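Long-range contacts in aldehyde dehydrogenase family protein (Pseudomonas syringae pv. tomato, PDB 5IUV), which probably oxidises indole-3-acetaldehyde to the auxin indole-3-acetic acid, with NAD+ as the hydride acceptor: residues M321-L326 with P385-G390; A143-D148 with S492-L497; T29-G34 with A52-A57; A85-F90 with R126-S131. One frame throughout, in Å; residues are numbered along the deposited sequence.

In the fold
Contacts 3 and 4 come first along the chain, and their centres lie about 30 Å apart; helix 56-72, which starts in contact 3, precedes helix 80-96 of contact 4. Contact 1 opens later, on the opposite side of the chain's centre from both, its centre about 40 Å from that of contact 4; there a helix packs on the sheet holding strand 382-389. Contact 2 joins the loop 143-148 to the C-terminal strand 488-496, so that contact 1 is nested inside the long chain loop that contact 2 closes; their centres are about 62 Å apart. Contacts 1, 3 and 4 lie in the body of the subunit, whereas contact 2 lies on a projecting arm among neighbouring subunits.

Contact 1. Residues M321-L326 with P385-G390; sequences MVIEAL and PTIFDG
I323 lies level with I387, and L326 with P385, where the C-terminal end of helix 312-326 runs almost antiparallel to strand 386-389, at 168° between their directions. The axes approach to 10.0 Å, a distance bridged entirely by apolar side chains. L326 and I387 carry most of the contact, reaching toward each other tip to tip, with L326 CD2 3.5 Å from I387 CG1. The same methyl lies 3.6 Å from I387 CD1, so it meets both carbons of the longer branch. CG of L326 stands anti to its backbone N (chi1 -165°), which sets it 3.8 Å from P385 CB; CD2 touches that proline carbon as well. This is helix-on-sheet packing in the alpha/beta catalytic domain of an aldehyde dehydrogenase: helix 312-326 follows strand 307-311, and strand 382-389 lies parallel to strand 406-412 of the same sheet. Further toward the N-terminus of the helix, V322 and I323 both meet the end of I387. V322 CG1 is 4.1 Å from I387 CD1, and I323 CG1 approaches that methyl just as closely, each side chain crossing the isoleucine obliquely. I387 CD1 is thus touched by three residues within about one turn of the helix, while the I387 side chain is backed by V368 and V409 of the adjoining strands. On another face of the helix, M321 and A325 pack on helix 283-295. D389, farther along the strand, forms salt bridges with K315 and R366.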
loop_
_atom_site.group_PDB
_atom_site.type_symbol
_atom_site.label_atom_id
_atom_site.label_comp_id
_atom_site.label_asym_id
_atom_site.label_seq_id
_atom_site.Cartn_x
_atom_site.Cartn_y
_atom_site.Cartn_z
ATOM N N MET A 321 41.229 15.739 -12.572
ATOM C CA MET A 321 39.951 15.946 -13.245
ATOM C C MET A 321 38.989 16.726 -12.350
ATOM O O MET A 321 38.228 17.567 -12.828
ATOM C CB MET A 321 39.331 14.606 -13.653
ATOM C CG MET A 321 40.223 13.762 -14.555
ATOM S SD MET A 321 39.546 12.117 -14.873
ATOM C CE MET A 321 38.027 12.550 -15.716
ATOM N N VAL A 322 39.025 16.434 -11.052
ATOM C CA VAL A 322 38.151 17.099 -10.092
ATOM C C VAL A 322 38.577 18.555 -9.886
ATOM O O VAL A 322 37.734 19.452 -9.793
ATOM C CB VAL A 322 38.135 16.355 -8.734
ATOM C CG1 VAL A 322 37.328 17.130 -7.701
ATOM C CG2 VAL A 322 37.569 14.952 -8.907
ATOM N N ILE A 323 39.882 18.786 -9.833
ATOM C CA ILE A 323 40.414 20.142 -9.737
ATOM C C ILE A 323 40.017 20.989 -10.948
ATOM O O ILE A 323 39.584 22.127 -10.796
ATOM C CB ILE A 323 41.940 20.131 -9.599
ATOM C CG1 ILE A 323 42.335 19.449 -8.291
ATOM C CG2 ILE A 323 42.499 21.549 -9.645
ATOM C CD1 ILE A 323 43.812 19.221 -8.153
ATOM N N GLU A 324 40.148 20.430 -12.148
ATOM C CA GLU A 324 39.783 21.167 -13.352
ATOM C C GLU A 324 38.287 21.470 -13.389
ATOM O O GLU A 324 37.882 22.569 -13.776
ATOM C CB GLU A 324 40.194 20.399 -14.609
ATOM C CG GLU A 324 39.807 21.116 -15.895
ATOM C CD GLU A 324 40.535 20.590 -17.115
ATOM O OE1 GLU A 324 40.852 19.381 -17.148
ATOM O OE2 GLU A 324 40.795 21.392 -18.041
ATOM N N ALA A 325 37.467 20.503 -12.981
ATOM C CA ALA A 325 36.028 20.712 -12.940
ATOM C C ALA A 325 35.672 21.776 -11.920
ATOM O O ALA A 325 34.797 22.601 -12.161
ATOM C CB ALA A 325 35.296 19.407 -12.619
ATOM N N LEU A 326 36.347 21.751 -10.776
ATOM C CA LEU A 326 36.025 22.688 -9.708
ATOM C C LEU A 326 36.403 24.105 -10.116
ATOM O O LEU A 326 35.794 25.073 -9.664
ATOM C CB LEU A 326 36.724 22.304 -8.404
ATOM C CG LEU A 326 36.122 23.039 -7.201
ATOM C CD1 LEU A 326 34.706 22.540 -6.908
ATOM C CD2 LEU A 326 37.004 22.943 -5.974
ATOM N N PRO A 385 36.020 27.946 -3.889
ATOM C CA PRO A 385 35.878 26.497 -3.720
ATOM C C PRO A 385 37.244 25.879 -3.449
ATOM O O PRO A 385 38.204 26.195 -4.154
ATOM C CB PRO A 385 35.300 26.042 -5.060
ATOM C CG PRO A 385 34.518 27.238 -5.534
ATOM C CD PRO A 385 35.339 28.428 -5.102
ATOM N N THR A 386 37.327 25.026 -2.433
ATOM C CA THR A 386 38.609 24.603 -1.869
ATOM C C THR A 386 38.703 23.084 -1.759
ATOM O O THR A 386 37.716 22.419 -1.448
ATOM C CB THR A 386 38.811 25.249 -0.477
ATOM O OG1 THR A 386 38.819 26.677 -0.617
ATOM C CG2 THR A 386 40.112 24.797 0.177
ATOM N N ILE A 387 39.881 22.535 -2.044
ATOM C CA ILE A 387 40.101 21.097 -1.927
ATOM C C ILE A 387 41.322 20.784 -1.078
ATOM O O ILE A 387 42.389 21.376 -1.261
ATOM C CB ILE A 387 40.294 20.414 -3.308
ATOM C CG1 ILE A 387 39.112 20.698 -4.237
ATOM C CG2 ILE A 387 40.463 18.908 -3.139
ATOM C CD1 ILE A 387 39.279 20.110 -5.633
ATOM N N PHE A 388 41.156 19.850 -0.148
ATOM C CA PHE A 388 42.279 19.278 0.583
ATOM C C PHE A 388 42.480 17.816 0.206
ATOM O O PHE A 388 41.539 17.016 0.240
ATOM C CB PHE A 388 42.067 19.402 2.090
ATOM C CG PHE A 388 42.312 20.782 2.622
ATOM C CD1 PHE A 388 43.595 21.194 2.948
ATOM C CD2 PHE A 388 41.258 21.663 2.810
ATOM C CE1 PHE A 388 43.825 22.465 3.445
ATOM C CE2 PHE A 388 41.479 22.930 3.309
ATOM C CZ PHE A 388 42.765 23.333 3.625
ATOM N N ASP A 389 43.710 17.479 -0.164
ATOM C CA ASP A 389 44.081 16.107 -0.475
ATOM C C ASP A 389 44.775 15.497 0.737
ATOM O O ASP A 389 45.127 16.214 1.675
ATOM C CB ASP A 389 44.989 16.064 -1.709
ATOM C CG ASP A 389 45.213 14.653 -2.223
ATOM O OD1 ASP A 389 44.401 13.766 -1.884
ATOM O OD2 ASP A 389 46.194 14.433 -2.967
ATOM N N GLY A 390 44.969 14.180 0.720
ATOM C CA GLY A 390 45.676 13.497 1.791
ATOM C C GLY A 390 44.966 13.610 3.126
ATOM O O GLY A 390 45.600 13.724 4.172
#

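Contact 2. Residues A143-D148 with S492-L497; sequences AATPHD and STWIKL
The indole of W494 is met by A143 and T145, and this hydrophobic end is the tightly packed half of the contact. A143 CB approaches W494 CH2 to 3.5 Å and CZ2 to 3.6 Å, while the methyl CG2 of T145 lies 3.8 Å from W494 NE1; both come at the ring obliquely. With chi1 of T145 at 63°, OG1 is turned to the carbonyl of Q149, to which it bonds, while CG2 is left to touch the indole. T464 of a second subunit packs on both A143 and W494.

The other end rests mainly on backbone. L497 N donates to D148 O over 2.7 Å in a nearly straight bond, 172° at the hydrogen, although the donor stands 40° out of the carbonyl plane. The same oxygen receives a CA-H contact from K496, whose CA is 3.5 Å away. Beyond it the side chains grow looser toward the exposed side: the extended K496 chain leaves NZ 5.0 Å from D148 OD2, opposite charges that do not touch but may attract weakly. K496 also packs on Q457 of the second subunit. The loop and the C-terminal strand belong to the projecting oligomerisation arm of aldehyde dehydrogenases, where strand 488-496 pairs antiparallel with strand 149-164 and in parallel with a strand of the second subunit, carrying the sheet across the interface.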
loop_
_atom_site.group_PDB
_atom_site.type_symbol
_atom_site.label_atom_id
_atom_site.label_comp_id
_atom_site.label_asym_id
_atom_site.label_seq_id
_atom_site.Cartn_x
_atom_site.Cartn_y
_atom_site.Cartn_z
ATOM N N ALA A 143 -8.955 -3.021 8.341
ATOM C CA ALA A 143 -8.289 -4.231 8.814
ATOM C C ALA A 143 -9.102 -5.485 8.517
ATOM O O ALA A 143 -10.329 -5.421 8.363
ATOM C CB ALA A 143 -8.027 -4.126 10.316
ATOM N N ALA A 144 -8.423 -6.630 8.465
ATOM C CA ALA A 144 -9.107 -7.917 8.355
ATOM C C ALA A 144 -9.588 -8.355 9.733
ATOM O O ALA A 144 -8.783 -8.681 10.605
ATOM C CB ALA A 144 -8.196 -8.971 7.745
ATOM N N THR A 145 -10.903 -8.362 9.919
ATOM C CA THR A 145 -11.505 -8.567 11.233
ATOM C C THR A 145 -12.617 -9.614 11.175
ATOM O O THR A 145 -13.053 -9.996 10.083
ATOM C CB THR A 145 -12.090 -7.240 11.792
ATOM O OG1 THR A 145 -13.146 -6.788 10.938
ATOM C CG2 THR A 145 -11.014 -6.157 11.895
ATOM N N PRO A 146 -13.087 -10.076 12.348
ATOM C CA PRO A 146 -14.258 -10.962 12.356
ATOM C C PRO A 146 -15.494 -10.301 11.741
ATOM O O PRO A 146 -15.533 -9.075 11.600
ATOM C CB PRO A 146 -14.470 -11.247 13.843
ATOM C CG PRO A 146 -13.114 -11.093 14.446
ATOM C CD PRO A 146 -12.456 -9.988 13.679
ATOM N N HIS A 147 -16.488 -11.117 11.391
ATOM C CA HIS A 147 -17.694 -10.641 10.699
ATOM C C HIS A 147 -18.461 -9.541 11.439
ATOM O O HIS A 147 -19.118 -8.722 10.810
ATOM C CB HIS A 147 -18.654 -11.806 10.434
ATOM C CG HIS A 147 -19.456 -12.217 11.638
ATOM N ND1 HIS A 147 -18.980 -13.076 12.604
ATOM C CD2 HIS A 147 -20.714 -11.884 12.014
ATOM C CE1 HIS A 147 -19.909 -13.248 13.534
ATOM N NE2 HIS A 147 -20.968 -12.538 13.198
ATOM N N ASP A 148 -18.379 -9.520 12.768
ATOM C CA ASP A 148 -19.165 -8.573 13.557
ATOM C C ASP A 148 -18.338 -7.360 13.971
ATOM O O ASP A 148 -18.702 -6.631 14.890
ATOM C CB ASP A 148 -19.759 -9.263 14.793
ATOM C CG ASP A 148 -18.693 -9.822 15.727
ATOM O OD1 ASP A 148 -17.520 -9.943 15.311
ATOM O OD2 ASP A 148 -19.032 -10.149 16.884
ATOM N N SER A 492 -7.296 4.079 15.352
ATOM C CA SER A 492 -7.939 2.793 15.150
ATOM C C SER A 492 -9.367 2.845 15.655
ATOM O O SER A 492 -9.590 2.880 16.862
ATOM C CB SER A 492 -7.177 1.687 15.874
ATOM O OG SER A 492 -5.957 1.405 15.223
ATOM N N THR A 493 -10.329 2.843 14.739
ATOM C CA THR A 493 -11.737 2.870 15.125
ATOM C C THR A 493 -12.319 1.473 14.946
ATOM O O THR A 493 -12.525 1.020 13.819
ATOM C CB THR A 493 -12.540 3.903 14.302
ATOM O OG1 THR A 493 -11.935 5.194 14.437
ATOM C CG2 THR A 493 -13.975 3.990 14.795
ATOM N N TRP A 494 -12.533 0.776 16.058
ATOM C CA TRP A 494 -13.056 -0.586 16.009
ATOM C C TRP A 494 -14.534 -0.620 16.390
ATOM O O TRP A 494 -14.911 -0.324 17.523
ATOM C CB TRP A 494 -12.232 -1.517 16.911
ATOM C CG TRP A 494 -11.435 -2.521 16.115
ATOM C CD1 TRP A 494 -11.598 -3.879 16.099
ATOM C CD2 TRP A 494 -10.373 -2.233 15.195
ATOM N NE1 TRP A 494 -10.689 -4.455 15.235
ATOM C CE2 TRP A 494 -9.929 -3.465 14.665
ATOM C CE3 TRP A 494 -9.749 -1.054 14.774
ATOM C CZ2 TRP A 494 -8.887 -3.551 13.741
ATOM C CZ3 TRP A 494 -8.725 -1.140 13.841
ATOM C CH2 TRP A 494 -8.303 -2.381 13.338
ATOM N N ILE A 495 -15.356 -1.001 15.422
ATOM C CA ILE A 495 -16.799 -0.890 15.536
ATOM C C ILE A 495 -17.448 -2.254 15.631
ATOM O O ILE A 495 -17.321 -3.075 14.719
ATOM C CB ILE A 495 -17.391 -0.132 14.326
ATOM C CG1 ILE A 495 -16.782 1.267 14.225
ATOM C CG2 ILE A 495 -18.920 -0.072 14.413
ATOM C CD1 ILE A 495 -17.005 1.929 12.884
ATOM N N LYS A 496 -18.150 -2.505 16.729
ATOM C CA LYS A 496 -18.873 -3.763 16.850
ATOM C C LYS A 496 -20.233 -3.653 16.171
ATOM O O LYS A 496 -20.990 -2.701 16.399
ATOM C CB LYS A 496 -19.043 -4.174 18.315
ATOM C CG LYS A 496 -19.695 -5.536 18.458
ATOM C CD LYS A 496 -19.745 -5.994 19.888
ATOM C CE LYS A 496 -20.284 -7.416 19.978
ATOM N NZ LYS A 496 -20.013 -7.990 21.318
ATOM N N LEU A 497 -20.530 -4.632 15.328
ATOM C CA LEU A 497 -21.745 -4.623 14.524
ATOM C C LEU A 497 -22.739 -5.666 15.030
ATOM O O LEU A 497 -23.950 -5.523 14.842
ATOM C CB LEU A 497 -21.408 -4.884 13.051
ATOM C CG LEU A 497 -20.406 -3.926 12.395
ATOM C CD1 LEU A 497 -19.983 -4.449 11.022
ATOM C CD2 LEU A 497 -20.982 -2.512 12.285
#

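Contact 3. Residues T29-G34 with A52-A57; sequences TAAASG and ASCDAA
A31 points its methyl at the backbone of residues 52-54 and is the centre of the contact. Its CB stands 3.5 Å from S53 O, with A52 and C54 to either side along the chain. A52 turns its own methyl toward the loop, so that the two CB atoms of A31 and A52 are 4.4 Å apart, and A52 CB also lies 3.9 Å from A31 N. The thiol of C54 comes past the same methyl, SG to A31 CB being 4.1 Å; SG is anti to the carbonyl carbon (chi1 -62°). Residues 31-34 form a type I beta turn, closed by a bond from G34 N to A31 O, that links strand 27-29 to strand 36-40 in the N-terminal part of the aldehyde dehydrogenase fold. G34 ends the turn with a positive phi of 85°, at backbone angles where a CB would collide with the preceding carbonyl oxygen. The turn presents A32 to the start of helix 56-72 and S33 to the S53 carbonyl. A32 and A57 direct their methyls toward each other, CB to CB 4.3 Å, a loose contact between two exposed residues. S33 OG shares a water with S53 O, the water donating to that carbonyl over 2.7 Å; S33 OG also bonds to the backbone N of E35. D58 ties the two segments together from the first turn of the helix, its carboxylate accepting from A32 N and from D55 N. C54, on the inner side, packs on A22 and V227.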
loop_
_atom_site.group_PDB
_atom_site.type_symbol
_atom_site.label_atom_id
_atom_site.label_comp_id
_atom_site.label_asym_id
_atom_site.label_seq_id
_atom_site.Cartn_x
_atom_site.Cartn_y
_atom_site.Cartn_z
ATOM N N THR A 29 1.815 42.281 10.558
ATOM C CA THR A 29 1.790 42.900 11.874
ATOM C C THR A 29 3.206 43.095 12.388
ATOM O O THR A 29 4.097 42.302 12.089
ATOM C CB THR A 29 0.982 42.043 12.887
ATOM O OG1 THR A 29 1.035 42.644 14.184
ATOM C CG2 THR A 29 1.555 40.631 12.976
ATOM N N ALA A 30 3.423 44.156 13.157
ATOM C CA ALA A 30 4.690 44.304 13.852
ATOM C C ALA A 30 4.736 43.269 14.963
ATOM O O ALA A 30 3.708 42.706 15.341
ATOM C CB ALA A 30 4.852 45.713 14.409
ATOM N N ALA A 31 5.925 42.999 15.483
ATOM C CA ALA A 31 6.019 42.192 16.689
ATOM C C ALA A 31 5.423 43.001 17.840
ATOM O O ALA A 31 5.423 44.229 17.796
ATOM C CB ALA A 31 7.458 41.803 16.973
ATOM N N ALA A 32 4.892 42.310 18.848
ATOM C CA ALA A 32 4.234 42.960 19.982
ATOM C C ALA A 32 5.109 44.045 20.626
ATOM O O ALA A 32 4.617 45.095 21.019
ATOM C CB ALA A 32 3.836 41.912 21.027
ATOM N N SER A 33 6.408 43.784 20.709
ATOM C CA SER A 33 7.366 44.718 21.292
ATOM C C SER A 33 7.659 45.913 20.391
ATOM O O SER A 33 8.165 46.941 20.853
ATOM C CB SER A 33 8.674 43.997 21.585
ATOM O OG SER A 33 9.257 43.567 20.366
ATOM N N GLY A 34 7.378 45.761 19.100
ATOM C CA GLY A 34 7.690 46.785 18.120
ATOM C C GLY A 34 9.118 46.682 17.616
ATOM O O GLY A 34 9.541 47.460 16.763
ATOM N N ALA A 52 10.460 42.456 11.523
ATOM C CA ALA A 52 9.884 42.243 12.849
ATOM C C ALA A 52 10.665 41.186 13.629
ATOM O O ALA A 52 10.960 40.110 13.111
ATOM C CB ALA A 52 8.421 41.841 12.731
ATOM N N SER A 53 11.036 41.515 14.862
ATOM C CA SER A 53 11.756 40.580 15.715
ATOM C C SER A 53 10.799 39.989 16.745
ATOM O O SER A 53 10.643 40.537 17.834
ATOM C CB SER A 53 12.939 41.273 16.409
ATOM O OG SER A 53 13.700 40.347 17.161
ATOM N N CYS A 54 10.152 38.878 16.392
ATOM C CA CYS A 54 9.135 38.288 17.252
ATOM C C CYS A 54 9.724 37.585 18.472
ATOM O O CYS A 54 10.894 37.201 18.479
ATOM C CB CYS A 54 8.275 37.306 16.451
ATOM S SG CYS A 54 7.394 38.118 15.107
ATOM N N ASP A 55 8.895 37.428 19.502
ATOM C CA ASP A 55 9.308 36.808 20.755
ATOM C C ASP A 55 8.164 35.927 21.258
ATOM O O ASP A 55 7.229 35.629 20.504
ATOM C CB ASP A 55 9.690 37.876 21.790
ATOM C CG ASP A 55 10.749 37.394 22.788
ATOM O OD1 ASP A 55 10.707 36.217 23.214
ATOM O OD2 ASP A 55 11.630 38.205 23.151
ATOM N N ALA A 56 8.224 35.537 22.530
ATOM C CA ALA A 56 7.257 34.596 23.098
ATOM C C ALA A 56 5.802 35.058 22.952
ATOM O O ALA A 56 4.911 34.240 22.701
ATOM C CB ALA A 56 7.577 34.339 24.565
ATOM N N ALA A 57 5.562 36.357 23.106
ATOM C CA ALA A 57 4.200 36.889 23.017
ATOM C C ALA A 57 3.605 36.697 21.625
ATOM O O ALA A 57 2.407 36.422 21.468
ATOM C CB ALA A 57 4.179 38.361 23.397
HETATM O O HOH W 1 10.162 41.229 20.364
#

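Contact 4. Residues A85-F90 with R126-S131; sequences ATMIRF and RALSWS
I88 and S129 lie level with each other where helices 80-96 and 113-134 run nearly antiparallel, at 163°, with axes only 7.7 Å apart and the two CA atoms separated by 4.6 Å. So close an approach goes with the small S129 at the crossing: I88 CG1 lies 4.2 Å from S129 O and 4.5 Å from S129 CB. L128 supplies the larger side chain and sets its two methyls against different partners. Its CD1 sits over the centre of one face of the F90 ring, 3.8 Å from the centroid and 9° off the ring normal, a CH-pi contact. F90 also packs on A207 and A210 of helix 198-210. The two helices pack side by side in the N-terminal, NAD-binding part of the aldehyde dehydrogenase fold, with helix 98-109 between them in sequence. L128 CD2, the other branch, meets M87 CE at 4.0 Å, the two side chains crossing at about a right angle. The methionine chain is bent at both chi2 and chi3 (-66°), and the second bend sets CE beside L128 CD2 and O; CE is 4.0 Å from L128 O as well. M87 reaches L182 and S183 of helix 170-183, and S131 also packs on that helix. The S131 hydroxyl bonds back to A127 O, which accepts from S131 N too. On the side of helix 113-134 turned away from helix 80-96, W130 makes a cation-pi contact with K137 of a fourth subunit.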
loop_
_atom_site.group_PDB
_atom_site.type_symbol
_atom_site.label_atom_id
_atom_site.label_comp_id
_atom_site.label_asym_id
_atom_site.label_seq_id
_atom_site.Cartn_x
_atom_site.Cartn_y
_atom_site.Cartn_z
ATOM N N ALA A 85 -6.858 21.697 -4.885
ATOM C CA ALA A 85 -6.976 22.831 -5.806
ATOM C C ALA A 85 -6.307 24.088 -5.253
ATOM O O ALA A 85 -5.644 24.823 -5.980
ATOM C CB ALA A 85 -8.453 23.112 -6.122
ATOM N N THR A 86 -6.486 24.324 -3.960
ATOM C CA THR A 86 -5.897 25.489 -3.310
ATOM C C THR A 86 -4.374 25.386 -3.264
ATOM O O THR A 86 -3.678 26.364 -3.533
ATOM C CB THR A 86 -6.452 25.663 -1.886
ATOM O OG1 THR A 86 -7.867 25.857 -1.959
ATOM C CG2 THR A 86 -5.824 26.864 -1.185
ATOM N N MET A 87 -3.857 24.200 -2.943
ATOM C CA MET A 87 -2.403 24.003 -2.880
ATOM C C MET A 87 -1.751 24.194 -4.246
ATOM O O MET A 87 -0.652 24.747 -4.355
ATOM C CB MET A 87 -2.061 22.613 -2.319
ATOM C CG MET A 87 -2.385 22.431 -0.828
ATOM S SD MET A 87 -1.583 23.642 0.249
ATOM C CE MET A 87 0.152 23.224 0.045
ATOM N N ILE A 88 -2.442 23.756 -5.290
ATOM C CA ILE A 88 -1.952 23.923 -6.652
ATOM C C ILE A 88 -1.977 25.404 -7.071
ATOM O O ILE A 88 -1.033 25.882 -7.704
ATOM C CB ILE A 88 -2.762 23.039 -7.630
ATOM C CG1 ILE A 88 -2.509 21.563 -7.304
ATOM C CG2 ILE A 88 -2.392 23.327 -9.078
ATOM C CD1 ILE A 88 -3.471 20.575 -8.004
ATOM N N ARG A 89 -3.023 26.139 -6.690
ATOM C CA ARG A 89 -3.047 27.591 -6.923
ATOM C C ARG A 89 -1.933 28.301 -6.154
ATOM O O ARG A 89 -1.336 29.253 -6.656
ATOM C CB ARG A 89 -4.403 28.196 -6.531
ATOM C CG ARG A 89 -5.540 27.879 -7.500
ATOM C CD ARG A 89 -6.746 28.793 -7.261
ATOM N NE ARG A 89 -7.240 28.712 -5.887
ATOM C CZ ARG A 89 -8.131 27.818 -5.466
ATOM N NH1 ARG A 89 -8.626 26.924 -6.313
ATOM N NH2 ARG A 89 -8.532 27.820 -4.201
ATOM N N PHE A 90 -1.666 27.835 -4.936
ATOM C CA PHE A 90 -0.590 28.375 -4.099
ATOM C C PHE A 90 0.736 28.210 -4.838
ATOM O O PHE A 90 1.514 29.161 -4.973
ATOM C CB PHE A 90 -0.576 27.656 -2.740
ATOM C CG PHE A 90 0.322 28.293 -1.681
ATOM C CD1 PHE A 90 1.001 29.480 -1.915
ATOM C CD2 PHE A 90 0.482 27.670 -0.447
ATOM C CE1 PHE A 90 1.823 30.045 -0.925
ATOM C CE2 PHE A 90 1.295 28.225 0.548
ATOM C CZ PHE A 90 1.967 29.413 0.303
ATOM N N ARG A 126 7.020 23.160 -6.717
ATOM C CA ARG A 126 6.833 21.746 -6.992
ATOM C C ARG A 126 6.490 20.965 -5.722
ATOM O O ARG A 126 5.695 20.032 -5.763
ATOM C CB ARG A 126 8.101 21.192 -7.653
ATOM C CG ARG A 126 8.020 19.767 -8.145
ATOM C CD ARG A 126 9.347 19.348 -8.794
ATOM N NE ARG A 126 9.784 20.298 -9.818
ATOM C CZ ARG A 126 10.926 20.981 -9.775
ATOM N NH1 ARG A 126 11.765 20.816 -8.761
ATOM N NH2 ARG A 126 11.235 21.825 -10.753
ATOM N N ALA A 127 7.080 21.343 -4.592
ATOM C CA ALA A 127 6.759 20.665 -3.344
ATOM C C ALA A 127 5.318 20.945 -2.939
ATOM O O ALA A 127 4.641 20.064 -2.424
ATOM C CB ALA A 127 7.725 21.085 -2.226
ATOM N N LEU A 128 4.852 22.171 -3.173
ATOM C CA LEU A 128 3.482 22.545 -2.832
ATOM C C LEU A 128 2.460 21.853 -3.732
ATOM O O LEU A 128 1.460 21.321 -3.254
ATOM C CB LEU A 128 3.292 24.072 -2.913
ATOM C CG LEU A 128 4.111 24.953 -1.960
ATOM C CD1 LEU A 128 3.718 26.430 -2.070
ATOM C CD2 LEU A 128 3.955 24.471 -0.525
ATOM N N SER A 129 2.699 21.869 -5.039
ATOM C CA SER A 129 1.730 21.302 -5.971
ATOM C C SER A 129 1.744 19.777 -5.948
ATOM O O SER A 129 0.696 19.152 -6.052
ATOM C CB SER A 129 1.977 21.813 -7.400
ATOM O OG SER A 129 3.294 21.549 -7.842
ATOM N N TRP A 130 2.922 19.175 -5.832
ATOM C CA TRP A 130 3.003 17.713 -5.798
ATOM C C TRP A 130 2.283 17.208 -4.554
ATOM O O TRP A 130 1.494 16.269 -4.622
ATOM C CB TRP A 130 4.462 17.239 -5.819
ATOM C CG TRP A 130 4.674 15.753 -6.023
ATOM C CD1 TRP A 130 4.939 15.116 -7.207
ATOM C CD2 TRP A 130 4.676 14.734 -5.014
ATOM N NE1 TRP A 130 5.097 13.767 -6.995
ATOM C CE2 TRP A 130 4.938 13.506 -5.659
ATOM C CE3 TRP A 130 4.474 14.741 -3.628
ATOM C CZ2 TRP A 130 5.004 12.293 -4.964
ATOM C CZ3 TRP A 130 4.539 13.540 -2.941
ATOM C CH2 TRP A 130 4.797 12.330 -3.611
ATOM N N SER A 131 2.548 17.844 -3.419
ATOM C CA SER A 131 1.871 17.485 -2.179
ATOM C C SER A 131 0.361 17.650 -2.323
ATOM O O SER A 131 -0.408 16.790 -1.900
ATOM C CB SER A 131 2.382 18.334 -1.011
ATOM O OG SER A 131 3.745 18.059 -0.736
#